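Local coordinates for conserved protein (Geobacillus kaustophilus, PDB 2PCS) that is of unknown function but belongs to the CoxG family of Bet v 1-like proteins and probably binds a small ligand, at residues I52-V57 / G128-L133. Numbering follows the deposited sequence.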
ATOM      1  N   ILE A  52      -1.522 -13.335   5.336  1.00 77.59           N
ATOM      2  CA  ILE A  52      -0.767 -12.510   6.220  1.00 77.05           C
ATOM      3  C   ILE A  52      -0.402 -13.290   7.480  1.00 77.28           C
ATOM      4  O   ILE A  52      -1.296 -13.732   8.235  1.00 77.08           O
ATOM      5  CB  ILE A  52      -1.535 -11.219   6.491  1.00 76.78           C
ATOM      6  CG1 ILE A  52      -1.508 -10.366   5.206  1.00 76.07           C
ATOM      7  CG2 ILE A  52      -0.912 -10.458   7.659  1.00 78.09           C
ATOM      8  CD1 ILE A  52      -2.797  -9.640   4.929  1.00 76.32           C
ATOM      9  N   GLY A  53       0.917 -13.461   7.673  1.00 76.83           N
ATOM     10  CA  GLY A  53       1.501 -14.202   8.794  1.00 76.34           C
ATOM     11  C   GLY A  53       1.680 -13.407  10.087  1.00 76.48           C
ATOM     12  O   GLY A  53       1.800 -13.994  11.157  1.00 76.39           O
ATOM     13  N   ILE A  54       1.684 -12.081  10.012  1.00 75.98           N
ATOM     14  CA  ILE A  54       1.854 -11.285  11.218  1.00 76.07           C
ATOM     15  C   ILE A  54       0.844 -11.787  12.219  1.00 76.36           C
ATOM     16  O   ILE A  54      -0.355 -11.636  12.009  1.00 76.95           O
ATOM     17  CB  ILE A  54       1.607  -9.776  10.992  1.00 75.67           C
ATOM     18  CG1 ILE A  54       2.624  -9.205  10.021  1.00 76.56           C
ATOM     19  CG2 ILE A  54       1.722  -9.014  12.287  1.00 74.92           C
ATOM     20  CD1 ILE A  54       2.208  -7.824   9.494  1.00 77.18           C
ATOM     21  N   ALA A  55       1.341 -12.386  13.290  1.00 75.95           N
ATOM     22  CA  ALA A  55       0.551 -12.855  14.431  1.00 76.19           C
ATOM     23  C   ALA A  55      -0.640 -12.006  14.874  1.00 75.45           C
ATOM     24  O   ALA A  55      -1.704 -12.520  15.085  1.00 76.18           O
ATOM     25  CB  ALA A  55       1.498 -13.099  15.657  1.00 76.55           C
ATOM     26  N   ALA A  56      -0.475 -10.712  15.055  1.00 75.26           N
ATOM     27  CA  ALA A  56      -1.595  -9.926  15.599  1.00 75.38           C
ATOM     28  C   ALA A  56      -2.805  -9.897  14.643  1.00 74.40           C
ATOM     29  O   ALA A  56      -3.925  -9.606  15.062  1.00 73.88           O
ATOM     30  CB  ALA A  56      -1.132  -8.479  15.907  1.00 75.09           C
ATOM     31  N   VAL A  57      -2.541 -10.130  13.353  1.00 72.96           N
ATOM     32  CA  VAL A  57      -3.569 -10.009  12.316  1.00 72.01           C
ATOM     33  C   VAL A  57      -3.619 -11.236  11.420  1.00 71.68           C
ATOM     34  O   VAL A  57      -4.242 -11.204  10.356  1.00 70.63           O
ATOM     35  CB  VAL A  57      -3.374  -8.729  11.385  1.00 71.30           C
ATOM     36  CG1 VAL A  57      -3.660  -7.441  12.141  1.00 69.41           C
ATOM     37  CG2 VAL A  57      -2.039  -8.739  10.665  1.00 68.15           C
ATOM     38  N   GLY A 128      -2.536   1.143  13.418  1.00 69.86           N
ATOM     39  CA  GLY A 128      -1.424   1.714  14.201  1.00 67.08           C
ATOM     40  C   GLY A 128      -0.136   1.130  13.617  1.00 65.93           C
ATOM     41  O   GLY A 128       0.320   1.468  12.476  1.00 64.91           O
ATOM     42  N   GLY A 129       0.420   0.217  14.402  1.00 64.37           N
ATOM     43  CA  GLY A 129       1.765  -0.285  14.152  1.00 63.90           C
ATOM     44  C   GLY A 129       1.841  -1.290  13.049  1.00 62.84           C
ATOM     45  O   GLY A 129       2.769  -1.253  12.233  1.00 61.94           O
ATOM     46  N   VAL A 130       0.834  -2.168  12.982  1.00 62.41           N
ATOM     47  CA  VAL A 130       0.719  -3.071  11.814  1.00 61.75           C
ATOM     48  C   VAL A 130       0.635  -2.308  10.473  1.00 60.78           C
ATOM     49  O   VAL A 130       1.378  -2.631   9.530  1.00 60.26           O
ATOM     50  CB  VAL A 130      -0.468  -4.052  11.933  1.00 62.77           C
ATOM     51  CG1 VAL A 130      -0.520  -4.883  10.685  1.00 63.68           C
ATOM     52  CG2 VAL A 130      -0.280  -4.944  13.107  1.00 58.74           C
ATOM     53  N   ALA A 131      -0.249  -1.308  10.381  1.00 59.22           N
ATOM     54  CA  ALA A 131      -0.301  -0.469   9.154  1.00 60.45           C
ATOM     55  C   ALA A 131       1.062   0.215   8.796  1.00 61.44           C
ATOM     56  O   ALA A 131       1.509   0.190   7.624  1.00 60.69           O
ATOM     57  CB  ALA A 131      -1.452   0.620   9.302  1.00 60.38           C
ATOM     58  N   LYS A 132       1.748   0.788   9.802  1.00 61.64           N
ATOM     59  CA  LYS A 132       3.073   1.318   9.567  1.00 62.97           C
ATOM     60  C   LYS A 132       3.994   0.225   9.139  1.00 63.00           C
ATOM     61  O   LYS A 132       4.820   0.424   8.230  1.00 63.51           O
ATOM     62  CB  LYS A 132       3.645   2.034  10.783  1.00 65.06           C
ATOM     63  CG  LYS A 132       4.954   2.770  10.447  1.00 67.81           C
ATOM     64  CD  LYS A 132       5.593   3.365  11.706  1.00 74.05           C
ATOM     65  CE  LYS A 132       7.122   3.645  11.544  1.00 75.23           C
ATOM     66  NZ  LYS A 132       7.576   4.571  12.670  1.00 79.24           N
ATOM     67  N   LEU A 133       3.872  -0.949   9.758  1.00 62.43           N
ATOM     68  CA  LEU A 133       4.736  -2.035   9.320  1.00 62.39           C
ATOM     69  C   LEU A 133       4.463  -2.480   7.889  1.00 61.42           C
ATOM     70  O   LEU A 133       5.393  -2.773   7.133  1.00 61.85           O
ATOM     71  CB  LEU A 133       4.783  -3.200  10.346  1.00 62.63           C
ATOM     72  CG  LEU A 133       4.784  -4.724  10.019  1.00 64.66           C
ATOM     73  CD1 LEU A 133       5.575  -5.247   8.814  1.00 63.10           C
ATOM     74  CD2 LEU A 133       5.269  -5.491  11.236  1.00 66.10           C
TER
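V130 faces both I54 and V57 and supplies most of the helix side of this contact. Its CG1 methyl lies 4.1 Å from V57 CG2 and 4.2 Å from I54 CD1. CG1 is anti to the backbone N (chi1 178°), which sends that methyl to both loop residues. The side chains of I54 and V57 run alongside that of V130, pointing the opposite way. A backbone hydrogen bond from V57 N to I54 O (3.0 Å) closes a beta turn, and both residues point their CB toward the helix. V57 O hydrogen-bonds with the hydroxyl of Y61. The arrangement fits the helix-grip fold of Bet v 1-like proteins, in which a long C-terminal helix packs against a curved antiparallel sheet. Here the turn between strands 45-52 and 59-71 meets helix 124-148 near its N-terminal end. The side chain of V57 is about 4 Å from a bound unknown ligand, so this side borders the ligand site. The L133 side is more open: L133 is solvent-exposed and has a smaller share than V130. It meets I54 tip to tip, with L133 CG 4.1 Å from I54 CD1. L133 also touches M33, and I54 touches L134 of the helix.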